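Local coordinates for protein tannase (Lactobacillus plantarum, PDB 3WA7) that hydrolyses the galloyl ester bonds of tannins to release gallic acid, as an esterase of the alpha/beta-hydrolase superfamily, at residues Q273-D278 / L434-Y439; H281-L284 / G290-R293. All blocks are in the same frame, centred on the assembly; numbering follows the deposited sequence.

In the fold
Contacts 1 and 2 illustrate how an inserted region is fastened to an alpha/beta-hydrolase core. Three of their four segments, 273-278, 281-284 and 290-293, follow one another through the loop between helices 252-271 and 291-309 and onto the start of the second helix. These elements belong to the long excursion between the neighbouring parallel strands 199-203 and 410-414. Segment 434-439 returns to the core, ending helix 425-436 just before edge strand 440-444. Contact 2 thus falls between the two halves of contact 1 in sequence, with centres about 14 Å apart. L274 and L282 join the two through their backbones, and both, like F292, pack on helix 425-436, so the excursion and the core share one interface.

Contact 1: residues Q273-D278 / L434-Y439; sequences QLTASD and LENHGY
N436 ND2 is held from two directions, giving one bond to T275 O at 3.1 Å and another to E435 OE2 at 2.9 Å. The first runs nearly straight and lies almost in the amide plane of N436, although the donor sits above the carbonyl plane of T275. The bond to the carboxylate is more bent, at 142°, and meets E435 OE2 nearly along its C-O axis. At the other end of the same amide, N436 OD1 accepts T275 N over 2.9 Å. The side chain therefore answers both the N-H and the C=O of a single residue, much as a neighbouring strand would, and the two bonds together with the carboxylate fix which way round the amide lies. N436 CG stands anti to the carbonyl carbon (chi1 -76°), which carries the amide off the helix to the irregular 273-278 loop. T275 OG1 rests against the amide, 3.4 Å from N436 CG. L274 turns its side chain into the hydrophobic surface of helix 425-436, touching I429, I432 and M433. N436 ends the helix, which closes just beyond: Y439 N bonds to L434 O and G438 N to E435 O, with positive-phi G438 the C-prime residue of a Schellman motif.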
loop_
_atom_site.group_PDB
_atom_site.type_symbol
_atom_site.label_atom_id
_atom_site.label_comp_id
_atom_site.label_asym_id
_atom_site.label_seq_id
_atom_site.Cartn_x
_atom_site.Cartn_y
_atom_site.Cartn_z
ATOM N N GLN A 273 16.034 -16.229 1.954
ATOM C CA GLN A 273 15.781 -17.469 2.664
ATOM C C GLN A 273 14.296 -17.667 2.955
ATOM O O GLN A 273 13.926 -18.067 4.058
ATOM C CB GLN A 273 16.569 -17.503 3.980
ATOM C CG GLN A 273 18.079 -17.427 3.804
ATOM C CD GLN A 273 18.607 -18.482 2.855
ATOM O OE1 GLN A 273 18.305 -19.666 2.996
ATOM N NE2 GLN A 273 19.406 -18.057 1.881
ATOM N N LEU A 274 13.446 -17.366 1.974
ATOM C CA LEU A 274 12.011 -17.565 2.143
ATOM C C LEU A 274 11.859 -19.074 2.237
ATOM O O LEU A 274 12.568 -19.808 1.555
ATOM C CB LEU A 274 11.237 -17.044 0.932
ATOM C CG LEU A 274 11.351 -15.554 0.606
ATOM C CD1 LEU A 274 10.511 -15.244 -0.624
ATOM C CD2 LEU A 274 10.884 -14.727 1.794
ATOM N N THR A 275 10.943 -19.545 3.072
ATOM C CA THR A 275 10.783 -20.982 3.231
ATOM C C THR A 275 9.368 -21.490 3.050
ATOM O O THR A 275 8.393 -20.746 3.186
ATOM C CB THR A 275 11.265 -21.434 4.622
ATOM O OG1 THR A 275 10.447 -20.828 5.627
ATOM C CG2 THR A 275 12.708 -21.016 4.847
ATOM N N ALA A 276 9.269 -22.776 2.734
ATOM C CA ALA A 276 7.983 -23.430 2.568
ATOM C C ALA A 276 7.552 -23.787 3.986
ATOM O O ALA A 276 8.356 -23.708 4.914
ATOM C CB ALA A 276 8.138 -24.686 1.729
ATOM N N SER A 277 6.295 -24.177 4.157
ATOM C CA SER A 277 5.791 -24.528 5.480
ATOM C C SER A 277 6.653 -25.582 6.173
ATOM O O SER A 277 6.625 -25.701 7.398
ATOM C CB SER A 277 4.351 -25.036 5.378
ATOM O OG SER A 277 4.287 -26.220 4.605
ATOM N N ASP A 278 7.423 -26.340 5.396
ATOM C CA ASP A 278 8.271 -27.385 5.963
ATOM C C ASP A 278 9.734 -26.975 6.137
ATOM O O ASP A 278 10.584 -27.814 6.443
ATOM C CB ASP A 278 8.197 -28.650 5.104
ATOM C CG ASP A 278 8.851 -28.478 3.747
ATOM O OD1 ASP A 278 8.867 -29.455 2.970
ATOM O OD2 ASP A 278 9.350 -27.370 3.455
ATOM N N LEU A 434 5.914 -12.878 5.999
ATOM C CA LEU A 434 5.019 -12.723 7.144
ATOM C C LEU A 434 4.686 -14.092 7.729
ATOM O O LEU A 434 4.744 -14.291 8.944
ATOM C CB LEU A 434 3.730 -12.010 6.722
ATOM C CG LEU A 434 3.867 -10.500 6.499
ATOM C CD1 LEU A 434 2.637 -9.962 5.769
ATOM C CD2 LEU A 434 4.045 -9.806 7.846
ATOM N N GLU A 435 4.343 -15.034 6.854
ATOM C CA GLU A 435 4.007 -16.387 7.280
ATOM C C GLU A 435 5.208 -17.039 7.958
ATOM O O GLU A 435 5.073 -17.687 8.998
ATOM C CB GLU A 435 3.568 -17.231 6.076
ATOM C CG GLU A 435 3.014 -18.610 6.441
ATOM C CD GLU A 435 4.088 -19.604 6.862
ATOM O OE1 GLU A 435 3.735 -20.646 7.460
ATOM O OE2 GLU A 435 5.283 -19.358 6.587
ATOM N N ASN A 436 6.383 -16.863 7.357
ATOM C CA ASN A 436 7.619 -17.433 7.880
ATOM C C ASN A 436 7.929 -16.965 9.293
ATOM O O ASN A 436 8.552 -17.689 10.066
ATOM C CB ASN A 436 8.805 -17.058 6.986
ATOM C CG ASN A 436 8.857 -17.861 5.705
ATOM O OD1 ASN A 436 9.702 -17.606 4.849
ATOM N ND2 ASN A 436 7.964 -18.837 5.567
ATOM N N HIS A 437 7.515 -15.748 9.628
ATOM C CA HIS A 437 7.794 -15.226 10.957
ATOM C C HIS A 437 6.639 -15.348 11.940
ATOM O O HIS A 437 6.648 -14.724 13.002
ATOM C CB HIS A 437 8.290 -13.780 10.863
ATOM C CG HIS A 437 9.673 -13.662 10.299
ATOM N ND1 HIS A 437 9.936 -13.731 8.947
ATOM C CD2 HIS A 437 10.877 -13.544 10.909
ATOM C CE1 HIS A 437 11.240 -13.661 8.750
ATOM N NE2 HIS A 437 11.835 -13.549 9.923
ATOM N N GLY A 438 5.646 -16.157 11.579
ATOM C CA GLY A 438 4.519 -16.400 12.463
ATOM C C GLY A 438 3.362 -15.422 12.491
ATOM O O GLY A 438 2.483 -15.543 13.346
ATOM N N TYR A 439 3.339 -14.459 11.578
ATOM C CA TYR A 439 2.244 -13.496 11.564
ATOM C C TYR A 439 1.054 -14.005 10.765
ATOM O O TYR A 439 1.211 -14.785 9.824
ATOM C CB TYR A 439 2.718 -12.156 10.992
ATOM C CG TYR A 439 3.832 -11.533 11.797
ATOM C CD1 TYR A 439 5.158 -11.624 11.377
ATOM C CD2 TYR A 439 3.566 -10.892 13.007
ATOM C CE1 TYR A 439 6.191 -11.095 12.136
ATOM C CE2 TYR A 439 4.598 -10.361 13.780
ATOM C CZ TYR A 439 5.906 -10.466 13.338
ATOM O OH TYR A 439 6.929 -9.945 14.097
#

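Contact 2: residues H281-L284 / G290-R293; sequences HLTL and GSFR. With SO4 (sulfate ion), chain B.
T283 O lies so close over G290 that a beta carbon at this N-cap position would collide with it at 2.8 Å, and the glycine's backbone angles would also press one against the preceding carbonyl oxygen. The bare glycine lets the loop settle onto the first turn of helix 291-309, where T283 is gripped through both its backbone polar groups. T283 N donates to S291 OG at 2.9 Å in an almost straight bond, and T283 O receives F292 N at 3.0 Å, tilted 19° from the carbonyl plane. S291 OG sits between its own N and carbonyl carbon (chi1 51°), which turns it to the loop. One water joins it to H281 O, and a second connects T283 OG1 with S291 N.

Beneath this polar layer L284 crosses F292 obliquely, with CD2 3.8 Å from F292 CB, and the same methyl packs against R293 N. L282 CD1 comes to the edge of the F292 ring, and F292 also packs on A425 and I428 of helix 425-436.

R293 runs roughly at right angles to F292, extended from CG to NE, and offers its guanidinium edge to a sulfate in the same plane: NE reaches O3 at 2.7 Å and NH2 reaches O2 at 2.9 Å. R297 and the backbone N atoms of L332 and S333 also bind the anion. A leucine in place of R293 would remove both donors, and the sulfate would probably be held less firmly. Although the sulfate probably came from the crystallisation liquor, these arginines and amides suggest a probably positive site able to hold a small anion, beside a helix start whose first amides are satisfied by loop and water.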
loop_
_atom_site.group_PDB
_atom_site.type_symbol
_atom_site.label_atom_id
_atom_site.label_comp_id
_atom_site.label_asym_id
_atom_site.label_seq_id
_atom_site.Cartn_x
_atom_site.Cartn_y
_atom_site.Cartn_z
ATOM N N HIS A 281 13.907 -24.045 1.535
ATOM C CA HIS A 281 14.219 -22.710 1.032
ATOM C C HIS A 281 13.805 -22.520 -0.426
ATOM O O HIS A 281 14.158 -23.324 -1.290
ATOM C CB HIS A 281 15.720 -22.434 1.170
ATOM C CG HIS A 281 16.199 -22.394 2.587
ATOM N ND1 HIS A 281 17.538 -22.366 2.919
ATOM C CD2 HIS A 281 15.521 -22.362 3.758
ATOM C CE1 HIS A 281 17.661 -22.319 4.233
ATOM N NE2 HIS A 281 16.453 -22.315 4.766
ATOM N N LEU A 282 13.054 -21.457 -0.693
ATOM C CA LEU A 282 12.609 -21.157 -2.052
ATOM C C LEU A 282 13.741 -20.451 -2.782
ATOM O O LEU A 282 14.387 -19.560 -2.222
ATOM C CB LEU A 282 11.371 -20.257 -2.029
ATOM C CG LEU A 282 10.115 -20.877 -1.412
ATOM C CD1 LEU A 282 8.993 -19.850 -1.405
ATOM C CD2 LEU A 282 9.705 -22.108 -2.211
ATOM N N THR A 283 13.978 -20.836 -4.033
ATOM C CA THR A 283 15.069 -20.240 -4.799
ATOM C C THR A 283 14.772 -20.041 -6.280
ATOM O O THR A 283 13.722 -20.438 -6.793
ATOM C CB THR A 283 16.342 -21.119 -4.721
ATOM O OG1 THR A 283 16.059 -22.403 -5.288
ATOM C CG2 THR A 283 16.802 -21.300 -3.279
ATOM N N LEU A 284 15.727 -19.410 -6.951
ATOM C CA LEU A 284 15.670 -19.165 -8.384
ATOM C C LEU A 284 17.066 -19.463 -8.903
ATOM O O LEU A 284 18.054 -19.182 -8.223
ATOM C CB LEU A 284 15.332 -17.705 -8.687
ATOM C CG LEU A 284 13.895 -17.242 -8.445
ATOM C CD1 LEU A 284 13.792 -15.747 -8.736
ATOM C CD2 LEU A 284 12.941 -18.034 -9.332
ATOM N N GLY A 290 12.828 -21.967 -11.231
ATOM C CA GLY A 290 13.006 -22.563 -9.920
ATOM C C GLY A 290 11.775 -22.626 -9.042
ATOM O O GLY A 290 10.674 -22.254 -9.452
ATOM N N SER A 291 11.972 -23.090 -7.814
ATOM C CA SER A 291 10.870 -23.235 -6.875
ATOM C C SER A 291 10.088 -21.950 -6.631
ATOM O O SER A 291 8.865 -21.990 -6.491
ATOM C CB SER A 291 11.378 -23.812 -5.551
ATOM O OG SER A 291 12.483 -23.084 -5.053
ATOM N N PHE A 292 10.769 -20.808 -6.588
ATOM C CA PHE A 292 10.050 -19.558 -6.368
ATOM C C PHE A 292 9.187 -19.218 -7.578
ATOM O O PHE A 292 8.065 -18.736 -7.430
ATOM C CB PHE A 292 10.999 -18.391 -6.098
ATOM C CG PHE A 292 10.282 -17.106 -5.790
ATOM C CD1 PHE A 292 9.661 -16.919 -4.555
ATOM C CD2 PHE A 292 10.178 -16.107 -6.749
ATOM C CE1 PHE A 292 8.945 -15.753 -4.286
ATOM C CE2 PHE A 292 9.464 -14.936 -6.488
ATOM C CZ PHE A 292 8.847 -14.759 -5.258
ATOM N N ARG A 293 9.710 -19.455 -8.777
ATOM C CA ARG A 293 8.938 -19.171 -9.982
ATOM C C ARG A 293 7.674 -20.033 -9.974
ATOM O O ARG A 293 6.597 -19.582 -10.374
ATOM C CB ARG A 293 9.757 -19.475 -11.236
ATOM C CG ARG A 293 9.029 -19.120 -12.526
ATOM C CD ARG A 293 9.832 -19.509 -13.756
ATOM N NE ARG A 293 9.185 -19.092 -15.001
ATOM C CZ ARG A 293 9.305 -17.887 -15.550
ATOM N NH1 ARG A 293 10.060 -16.962 -14.969
ATOM N NH2 ARG A 293 8.673 -17.606 -16.683
HETATM S S SO4 B . 7.038 -20.964 -17.512
HETATM O O1 SO4 B . 5.673 -21.276 -17.050
HETATM O O2 SO4 B . 7.096 -19.597 -18.055
HETATM O O3 SO4 B . 7.980 -21.086 -16.386
HETATM O O4 SO4 B . 7.422 -21.920 -18.571
HETATM O O HOH W 1 14.039 -24.734 -3.640
HETATM O O HOH W 2 14.798 -23.651 -7.478
#